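Local coordinates for protein endoglucanase (Uncultured bacterium, PDB 3X17) that probably hydrolyses internal beta-1,4-glucosidic bonds of cellulose, as a family 9 endoglucanase with an (alpha/alpha)6 barrel and an N-terminal Ig-like domain, at residues 19-24 and 114-119; 29-34 and 86-91; 52-57 and 64-69. One frame throughout, in Å; residues are numbered along the deposited sequence.

In the fold
All three contacts involve the N-terminal Ig-like domain, and they run outward from the centre of the chain, at about 17, 25 and 33 Å measured between centres. Contact 1 is buried and joins the loop 19-24 to the first turn of helix 115-130, where the Ig-like domain meets the helical catalytic part; valines, a bridging water and an asparagine-held turn do the work. Contact 2, also buried, pairs strands 32-37 and 82-87 and adds a lysine that ties loop carbonyls together. Contact 3, the partly exposed hairpin of strands 52-57 and 63-74, has the longest strand pairing of the three, interrupted by a bulge. Contacts 2 and 3 belong to one sheet and touch through F88 and W65.

Contact 1: 19-24 and 114-119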
loop_
_atom_site.group_PDB
_atom_site.type_symbol
_atom_site.label_atom_id
_atom_site.label_comp_id
_atom_site.label_asym_id
_atom_site.label_seq_id
_atom_site.Cartn_x
_atom_site.Cartn_y
_atom_site.Cartn_z
ATOM N N LEU A 19 -16.512 -11.719 -13.253
ATOM C CA LEU A 19 -15.706 -11.110 -12.231
ATOM C C LEU A 19 -16.363 -9.797 -11.830
ATOM O O LEU A 19 -16.791 -9.034 -12.687
ATOM C CB LEU A 19 -14.289 -10.854 -12.779
ATOM C CG LEU A 19 -13.355 -12.051 -13.025
ATOM C CD1 LEU A 19 -13.647 -13.228 -12.083
ATOM C CD2 LEU A 19 -13.380 -12.513 -14.470
ATOM N N VAL A 20 -16.499 -9.579 -10.527
ATOM C CA VAL A 20 -16.986 -8.311 -9.984
ATOM C C VAL A 20 -16.112 -7.965 -8.768
ATOM O O VAL A 20 -15.403 -8.818 -8.252
ATOM C CB VAL A 20 -18.473 -8.430 -9.483
ATOM C CG1 VAL A 20 -19.441 -8.669 -10.630
ATOM C CG2 VAL A 20 -18.619 -9.520 -8.455
ATOM N N ASN A 21 -16.106 -6.699 -8.363
ATOM C CA ASN A 21 -15.587 -6.305 -7.055
ATOM C C ASN A 21 -16.383 -7.048 -6.005
ATOM O O ASN A 21 -17.607 -6.851 -5.889
ATOM C CB ASN A 21 -15.789 -4.806 -6.843
ATOM C CG ASN A 21 -15.152 -4.313 -5.567
ATOM O OD1 ASN A 21 -15.367 -4.883 -4.494
ATOM N ND2 ASN A 21 -14.312 -3.276 -5.681
ATOM N N GLN A 22 -15.693 -7.853 -5.205
ATOM C CA GLN A 22 -16.376 -8.749 -4.292
ATOM C C GLN A 22 -16.896 -8.062 -3.049
ATOM O O GLN A 22 -17.617 -8.665 -2.261
ATOM C CB GLN A 22 -15.474 -9.907 -3.900
ATOM C CG GLN A 22 -15.387 -11.003 -4.959
ATOM C CD GLN A 22 -14.213 -11.935 -4.721
ATOM O OE1 GLN A 22 -13.932 -12.303 -3.577
ATOM N NE2 GLN A 22 -13.636 -12.444 -5.799
ATOM N N VAL A 23 -16.498 -6.819 -2.836
ATOM C CA VAL A 23 -17.124 -6.044 -1.794
ATOM C C VAL A 23 -18.296 -5.303 -2.444
ATOM O O VAL A 23 -19.431 -5.390 -1.981
ATOM C CB VAL A 23 -16.149 -5.021 -1.153
ATOM C CG1 VAL A 23 -16.890 -4.193 -0.091
ATOM C CG2 VAL A 23 -14.991 -5.746 -0.501
ATOM N N GLY A 24 -18.006 -4.586 -3.522
ATOM C CA GLY A 24 -19.069 -3.990 -4.344
ATOM C C GLY A 24 -18.699 -2.628 -4.916
ATOM O O GLY A 24 -17.562 -2.415 -5.357
ATOM N N PRO A 114 -21.986 2.557 0.331
ATOM C CA PRO A 114 -20.723 3.251 0.615
ATOM C C PRO A 114 -19.600 2.249 0.957
ATOM O O PRO A 114 -19.067 2.240 2.066
ATOM C CB PRO A 114 -21.079 4.131 1.805
ATOM C CG PRO A 114 -22.129 3.317 2.556
ATOM C CD PRO A 114 -22.924 2.605 1.473
ATOM N N VAL A 115 -19.264 1.387 0.004
ATOM C CA VAL A 115 -18.518 0.187 0.342
ATOM C C VAL A 115 -17.066 0.470 0.751
ATOM O O VAL A 115 -16.438 -0.364 1.391
ATOM C CB VAL A 115 -18.548 -0.837 -0.804
ATOM C CG1 VAL A 115 -20.001 -1.257 -1.083
ATOM C CG2 VAL A 115 -17.886 -0.256 -2.067
ATOM N N TYR A 116 -16.527 1.624 0.369
ATOM C CA TYR A 116 -15.116 1.854 0.616
ATOM C C TYR A 116 -14.886 2.425 1.995
ATOM O O TYR A 116 -13.746 2.558 2.413
ATOM C CB TYR A 116 -14.466 2.702 -0.472
ATOM C CG TYR A 116 -14.242 1.875 -1.712
ATOM C CD1 TYR A 116 -13.381 0.791 -1.672
ATOM C CD2 TYR A 116 -15.049 2.043 -2.852
ATOM C CE1 TYR A 116 -13.277 -0.094 -2.745
ATOM C CE2 TYR A 116 -14.884 1.223 -3.971
ATOM C CZ TYR A 116 -14.022 0.126 -3.886
ATOM O OH TYR A 116 -13.838 -0.710 -4.956
ATOM N N ARG A 117 -15.973 2.680 2.723
ATOM C CA ARG A 117 -15.855 3.012 4.136
ATOM C C ARG A 117 -15.406 1.794 4.931
ATOM O O ARG A 117 -14.571 1.902 5.816
ATOM C CB ARG A 117 -17.179 3.561 4.685
ATOM C CG ARG A 117 -17.375 5.044 4.377
ATOM C CD ARG A 117 -18.696 5.588 4.922
ATOM N NE ARG A 117 -18.995 6.892 4.335
ATOM C CZ ARG A 117 -20.218 7.399 4.206
ATOM N NH1 ARG A 117 -21.283 6.714 4.628
ATOM N NH2 ARG A 117 -20.375 8.591 3.637
ATOM N N ASP A 118 -15.983 0.641 4.622
ATOM C CA ASP A 118 -15.610 -0.594 5.283
ATOM C C ASP A 118 -14.254 -1.101 4.807
ATOM O O ASP A 118 -13.519 -1.686 5.587
ATOM C CB ASP A 118 -16.678 -1.668 5.058
ATOM C CG ASP A 118 -18.029 -1.256 5.608
ATOM O OD1 ASP A 118 -18.095 -0.844 6.789
ATOM O OD2 ASP A 118 -18.970 -1.170 4.807
ATOM N N VAL A 119 -13.973 -0.950 3.517
ATOM C CA VAL A 119 -12.647 -1.315 2.990
ATOM C C VAL A 119 -11.557 -0.473 3.681
ATOM O O VAL A 119 -10.587 -1.014 4.208
ATOM C CB VAL A 119 -12.548 -1.102 1.461
ATOM C CG1 VAL A 119 -11.120 -1.263 0.994
ATOM C CG2 VAL A 119 -13.442 -2.060 0.739
HETATM O O HOH W 1 -15.821 -0.655 -6.831
#
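V23 and V115 form the apolar part of this buried contact, where the loop 19-24 meets the start of helix 115-130. With its CG1 anti to the backbone N (chi1 178°), V23 lays that methyl 3.8 Å from V115 CB, and the same CG1 lies 4.1 Å from V119 CG2, one helical turn on. Branched, compact valines suit this close approach of loop to helix. V115 CG2 also lies 3.8 Å from G24 C and packs over one face of the Y116 ring near its rim.

The polar part centres on N21 and Y116, which meet tip to tip, the amide and ring planes 75° apart. A water accepts from Y116 OH at 2.7 Å and donates to G24 O at 2.9 Å, bridging helix and loop. N21 OD1 takes two backbone N-H groups, from V23 in the carbonyl plane and from G24 above it; the V23 bond makes an Asx turn and the G24 bond extends it to an Asx motif, which together hold the loop's bend. G24 adopts backbone angles that call for glycine. N21 ND2 bonds to D467 of helix 456-469, whose side Y116 also touches.

The chemistry implies a junction of mixed character between the Ig-like and catalytic parts: apolar contacts close it, while water and asparagine satisfy polar groups within it.

Contact 2: 29-34 and 86-91; sequences TPKQAV and ADFTSL
K31 NZ is gripped by three backbone carbonyls, T29 O at 2.8 Å, T89 O at 3.0 Å, and P27 O just before the segment. It sits where strand 32-37 of the Ig-like beta sandwich starts and its antiparallel neighbour 82-87 ends. The T29 carbonyl is met in its plane, that of T89 with a slight tilt. The side chain reaches them extended as far as CE and then bends (chi4 53°), an ammonium with several N-H groups being well suited to gathering carbonyls. An alanine here would probably leave the carbonyls of T29, P27 and T89 without their shared donor and the loops less firmly joined.

The stem of the lysine is apolar: CB lies over the centre of the F88 ring, 3.8 Å from its centroid, a CH-pi contact. A33 CB approaches the same ring at its edge; the small methyl of alanine suits a place where the ring comes this near. F88 also meets Y25 edge-to-face.

Beside this lie the ladder bonds. A33 and A86 form a hydrogen-bonded pair, A33 N to A86 O and A86 N to A33 O, each 3.1 Å, and Q32 and D87 the next, non-hydrogen-bonded pair. Q32 points to the other side from the alanines, its amide bonded to D467 of the catalytic part and to R85. Past the ladder, F88 N donates to K31 O over 2.9 Å, in the carbonyl plane.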
loop_
_atom_site.group_PDB
_atom_site.type_symbol
_atom_site.label_atom_id
_atom_site.label_comp_id
_atom_site.label_asym_id
_atom_site.label_seq_id
_atom_site.Cartn_x
_atom_site.Cartn_y
_atom_site.Cartn_z
ATOM N N THR A 29 -20.312 5.566 -8.917
ATOM C CA THR A 29 -19.140 5.254 -9.704
ATOM C C THR A 29 -19.489 4.332 -10.838
ATOM O O THR A 29 -20.530 3.665 -10.804
ATOM C CB THR A 29 -18.020 4.626 -8.841
ATOM O OG1 THR A 29 -18.290 3.230 -8.631
ATOM C CG2 THR A 29 -17.928 5.342 -7.492
ATOM N N PRO A 30 -18.603 4.265 -11.839
ATOM C CA PRO A 30 -18.679 3.208 -12.854
ATOM C C PRO A 30 -18.633 1.829 -12.220
ATOM O O PRO A 30 -18.075 1.669 -11.143
ATOM C CB PRO A 30 -17.444 3.450 -13.728
ATOM C CG PRO A 30 -16.985 4.870 -13.374
ATOM C CD PRO A 30 -17.392 5.091 -11.958
ATOM N N LYS A 31 -19.306 0.862 -12.823
ATOM C CA LYS A 31 -19.459 -0.458 -12.197
ATOM C C LYS A 31 -19.233 -1.560 -13.224
ATOM O O LYS A 31 -20.094 -1.804 -14.076
ATOM C CB LYS A 31 -20.834 -0.599 -11.530
ATOM C CG LYS A 31 -21.260 0.595 -10.648
ATOM C CD LYS A 31 -22.663 0.365 -10.045
ATOM C CE LYS A 31 -23.115 1.550 -9.154
ATOM N NZ LYS A 31 -23.052 2.900 -9.825
ATOM N N GLN A 32 -18.033 -2.137 -13.230
ATOM C CA GLN A 32 -17.662 -3.125 -14.251
ATOM C C GLN A 32 -18.011 -4.555 -13.831
ATOM O O GLN A 32 -17.996 -4.883 -12.644
ATOM C CB GLN A 32 -16.173 -3.023 -14.577
ATOM C CG GLN A 32 -15.237 -3.240 -13.364
ATOM C CD GLN A 32 -13.761 -3.122 -13.749
ATOM O OE1 GLN A 32 -13.330 -3.674 -14.770
ATOM N NE2 GLN A 32 -12.974 -2.415 -12.920
ATOM N N ALA A 33 -18.339 -5.399 -14.808
ATOM C CA ALA A 33 -18.280 -6.845 -14.625
ATOM C C ALA A 33 -17.618 -7.459 -15.848
ATOM O O ALA A 33 -17.737 -6.952 -16.971
ATOM C CB ALA A 33 -19.692 -7.440 -14.421
ATOM N N VAL A 34 -16.789 -8.454 -15.611
ATOM C CA VAL A 34 -15.914 -8.924 -16.663
ATOM C C VAL A 34 -16.193 -10.395 -16.797
ATOM O O VAL A 34 -16.187 -11.124 -15.801
ATOM C CB VAL A 34 -14.430 -8.664 -16.345
ATOM C CG1 VAL A 34 -13.516 -9.376 -17.332
ATOM C CG2 VAL A 34 -14.139 -7.169 -16.333
ATOM N N ALA A 86 -19.357 -5.535 -19.192
ATOM C CA ALA A 86 -20.489 -4.627 -19.052
ATOM C C ALA A 86 -20.153 -3.503 -18.072
ATOM O O ALA A 86 -19.251 -3.616 -17.229
ATOM C CB ALA A 86 -21.712 -5.367 -18.565
ATOM N N ASP A 87 -20.950 -2.453 -18.137
ATOM C CA ASP A 87 -20.877 -1.376 -17.169
ATOM C C ASP A 87 -22.292 -1.127 -16.683
ATOM O O ASP A 87 -23.128 -0.643 -17.433
ATOM C CB ASP A 87 -20.322 -0.130 -17.850
ATOM C CG ASP A 87 -20.234 1.058 -16.911
ATOM O OD1 ASP A 87 -20.757 0.978 -15.777
ATOM O OD2 ASP A 87 -19.595 2.063 -17.298
ATOM N N PHE A 88 -22.612 -1.631 -15.500
ATOM C CA PHE A 88 -23.929 -1.411 -14.936
ATOM C C PHE A 88 -23.994 -0.207 -13.998
ATOM O O PHE A 88 -24.720 -0.239 -13.005
ATOM C CB PHE A 88 -24.446 -2.679 -14.247
ATOM C CG PHE A 88 -23.552 -3.187 -13.126
ATOM C CD1 PHE A 88 -22.468 -4.001 -13.407
ATOM C CD2 PHE A 88 -23.894 -2.976 -11.797
ATOM C CE1 PHE A 88 -21.693 -4.540 -12.383
ATOM C CE2 PHE A 88 -23.128 -3.492 -10.771
ATOM C CZ PHE A 88 -22.027 -4.285 -11.059
ATOM N N THR A 89 -23.249 0.848 -14.332
ATOM C CA THR A 89 -23.282 2.143 -13.614
ATOM C C THR A 89 -24.685 2.641 -13.265
ATOM O O THR A 89 -24.901 3.202 -12.180
ATOM C CB THR A 89 -22.572 3.261 -14.440
ATOM O OG1 THR A 89 -21.217 2.872 -14.702
ATOM C CG2 THR A 89 -22.550 4.565 -13.683
ATOM N N SER A 90 -25.604 2.496 -14.224
ATOM C CA SER A 90 -27.012 2.949 -14.104
ATOM C C SER A 90 -27.655 2.470 -12.827
ATOM O O SER A 90 -28.531 3.143 -12.291
ATOM C CB SER A 90 -27.864 2.390 -15.260
ATOM O OG SER A 90 -27.553 3.029 -16.478
ATOM N N LEU A 91 -27.288 1.275 -12.402
ATOM C CA LEU A 91 -27.833 0.689 -11.220
ATOM C C LEU A 91 -27.231 1.445 -10.079
ATOM O O LEU A 91 -26.034 1.435 -9.950
ATOM C CB LEU A 91 -27.432 -0.776 -11.155
ATOM C CG LEU A 91 -28.257 -1.642 -10.235
ATOM C CD1 LEU A 91 -27.606 -2.894 -9.882
ATOM C CD2 LEU A 91 -28.524 -0.858 -9.052
#

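Contact 3: 52-57 and 64-69; sequences TLQIVR and VWEGTM
Q54 carries its CG anti to the carbonyl carbon (chi1 -50°), whereas E66 carries its own anti to the backbone N (chi1 -175°), and with both chains extended beyond CG the two side chains lie side by side, pointing the same way. Q54 NE2 then donates to E66 OE1 over 3.1 Å, nearly straight at 168°; the acceptor lies in the amide plane, while the donor comes from above the carboxylate. T52 CG2 adds a methyl 3.7 Å from E66 CG. Long polar chains and a threonine suit this outward side of the hairpin, where E66 and T68 are exposed.

Strands 52-57 and 63-74 form an antiparallel beta hairpin of the Ig-like domain. L53 and G67 are a hydrogen-bonded pair, with L53 N to G67 O at 2.7 Å. I55 N donates to W65 O, and I55 O receives V64 N at 2.8 Å and W65 N weakly, so V64 and W65 together face I55 in a classic beta bulge. G67 suits its place because a side chain there would run into the W65 indole.

On the inward side, W65 crosses L53 at about a right angle, its CZ3 4.1 Å from L53 CD2. I55 and W65 meet CB to CB. At the exposed hairpin end, V64 CG1 lies 3.7 Å from I55 CG2. M69 CG packs on L53 CB where strand gives way to loop. F88 and A86 of contact 2 border W65, and A33 touches L53, which carries this apolar layer into the interior of the domain.

The chemistry implies a two-sided hairpin: amide and carboxylate hold one another on the outside, while bulky hydrocarbon and indole groups fill the side turned to the rest of the Ig-like domain.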
loop_
_atom_site.group_PDB
_atom_site.type_symbol
_atom_site.label_atom_id
_atom_site.label_comp_id
_atom_site.label_asym_id
_atom_site.label_seq_id
_atom_site.Cartn_x
_atom_site.Cartn_y
_atom_site.Cartn_z
ATOM N N THR A 52 -25.414 -11.975 -22.576
ATOM C CA THR A 52 -26.266 -11.060 -21.816
ATOM C C THR A 52 -26.024 -11.155 -20.313
ATOM O O THR A 52 -26.036 -12.242 -19.741
ATOM C CB THR A 52 -27.760 -11.277 -22.121
ATOM O OG1 THR A 52 -28.014 -10.916 -23.480
ATOM C CG2 THR A 52 -28.628 -10.424 -21.219
ATOM N N LEU A 53 -25.824 -10.005 -19.679
ATOM C CA LEU A 53 -25.685 -9.963 -18.220
ATOM C C LEU A 53 -26.929 -9.425 -17.541
ATOM O O LEU A 53 -27.486 -8.399 -17.952
ATOM C CB LEU A 53 -24.477 -9.117 -17.822
ATOM C CG LEU A 53 -24.193 -8.929 -16.321
ATOM C CD1 LEU A 53 -23.561 -10.187 -15.716
ATOM C CD2 LEU A 53 -23.242 -7.760 -16.147
ATOM N N GLN A 54 -27.324 -10.077 -16.458
ATOM C CA GLN A 54 -28.273 -9.493 -15.549
ATOM C C GLN A 54 -27.602 -9.212 -14.209
ATOM O O GLN A 54 -26.670 -9.916 -13.813
ATOM C CB GLN A 54 -29.472 -10.426 -15.357
ATOM C CG GLN A 54 -30.074 -10.923 -16.647
ATOM C CD GLN A 54 -31.104 -12.003 -16.398
ATOM O OE1 GLN A 54 -30.854 -12.946 -15.649
ATOM N NE2 GLN A 54 -32.283 -11.851 -16.992
ATOM N N ILE A 55 -28.051 -8.156 -13.540
ATOM C CA ILE A 55 -27.819 -7.998 -12.116
ATOM C C ILE A 55 -29.120 -8.295 -11.407
ATOM O O ILE A 55 -30.178 -7.832 -11.819
ATOM C CB ILE A 55 -27.416 -6.569 -11.737
ATOM C CG1 ILE A 55 -26.200 -6.064 -12.539
ATOM C CG2 ILE A 55 -27.353 -6.406 -10.201
ATOM C CD1 ILE A 55 -25.015 -7.015 -12.621
ATOM N N VAL A 56 -29.023 -8.987 -10.283
ATOM C CA VAL A 56 -30.175 -9.626 -9.672
ATOM C C VAL A 56 -30.141 -9.376 -8.152
ATOM O O VAL A 56 -29.101 -9.522 -7.526
ATOM C CB VAL A 56 -30.116 -11.136 -9.949
ATOM C CG1 VAL A 56 -31.100 -11.849 -9.105
ATOM C CG2 VAL A 56 -30.369 -11.416 -11.425
ATOM N N ARG A 57 -31.256 -8.962 -7.564
ATOM C CA ARG A 57 -31.322 -8.856 -6.098
ATOM C C ARG A 57 -30.904 -10.173 -5.444
ATOM O O ARG A 57 -31.291 -11.257 -5.899
ATOM C CB ARG A 57 -32.720 -8.439 -5.622
ATOM C CG ARG A 57 -33.051 -6.962 -5.847
ATOM C CD ARG A 57 -33.548 -6.284 -4.569
ATOM N NE ARG A 57 -34.805 -6.864 -4.107
ATOM C CZ ARG A 57 -36.001 -6.538 -4.590
ATOM N NH1 ARG A 57 -36.114 -5.606 -5.529
ATOM N NH2 ARG A 57 -37.091 -7.138 -4.125
ATOM N N VAL A 64 -32.650 -6.616 -11.910
ATOM C CA VAL A 64 -32.712 -5.186 -11.664
ATOM C C VAL A 64 -31.952 -4.418 -12.744
ATOM O O VAL A 64 -32.101 -3.205 -12.896
ATOM C CB VAL A 64 -32.271 -4.843 -10.213
ATOM C CG1 VAL A 64 -30.757 -4.884 -10.063
ATOM C CG2 VAL A 64 -32.840 -3.514 -9.769
ATOM N N TRP A 65 -31.245 -5.167 -13.581
ATOM C CA TRP A 65 -30.436 -4.591 -14.641
ATOM C C TRP A 65 -30.133 -5.708 -15.633
ATOM O O TRP A 65 -29.849 -6.834 -15.248
ATOM C CB TRP A 65 -29.137 -3.984 -14.055
ATOM C CG TRP A 65 -28.293 -3.193 -15.031
ATOM C CD1 TRP A 65 -28.178 -1.834 -15.095
ATOM C CD2 TRP A 65 -27.394 -3.715 -16.024
ATOM N NE1 TRP A 65 -27.288 -1.475 -16.083
ATOM C CE2 TRP A 65 -26.803 -2.604 -16.679
ATOM C CE3 TRP A 65 -26.991 -5.004 -16.385
ATOM C CZ2 TRP A 65 -25.845 -2.745 -17.691
ATOM C CZ3 TRP A 65 -26.067 -5.149 -17.414
ATOM C CH2 TRP A 65 -25.506 -4.021 -18.064
ATOM N N GLU A 66 -30.220 -5.408 -16.919
ATOM C CA GLU A 66 -29.927 -6.410 -17.909
ATOM C C GLU A 66 -29.276 -5.701 -19.067
ATOM O O GLU A 66 -29.670 -4.599 -19.401
ATOM C CB GLU A 66 -31.221 -7.105 -18.359
ATOM C CG GLU A 66 -31.018 -8.262 -19.313
ATOM C CD GLU A 66 -32.304 -9.079 -19.525
ATOM O OE1 GLU A 66 -33.079 -9.250 -18.561
ATOM O OE2 GLU A 66 -32.547 -9.529 -20.665
ATOM N N GLY A 67 -28.261 -6.311 -19.657
ATOM C CA GLY A 67 -27.452 -5.629 -20.656
ATOM C C GLY A 67 -26.636 -6.631 -21.431
ATOM O O GLY A 67 -26.220 -7.663 -20.902
ATOM N N THR A 68 -26.512 -6.370 -22.722
ATOM C CA THR A 68 -25.629 -7.094 -23.600
ATOM C C THR A 68 -24.166 -6.710 -23.299
ATOM O O THR A 68 -23.865 -5.534 -23.052
ATOM C CB THR A 68 -25.994 -6.797 -25.092
ATOM O OG1 THR A 68 -25.235 -7.646 -25.950
ATOM C CG2 THR A 68 -25.701 -5.338 -25.458
ATOM N N MET A 69 -23.276 -7.700 -23.276
ATOM C CA MET A 69 -21.873 -7.442 -22.966
ATOM C C MET A 69 -21.073 -7.108 -24.232
ATOM O O MET A 69 -21.165 -7.810 -25.244
ATOM C CB MET A 69 -21.247 -8.619 -22.202
ATOM C CG MET A 69 -22.018 -9.030 -20.942
ATOM S SD MET A 69 -21.107 -10.176 -19.870
ATOM C CE MET A 69 -19.862 -9.077 -19.140
#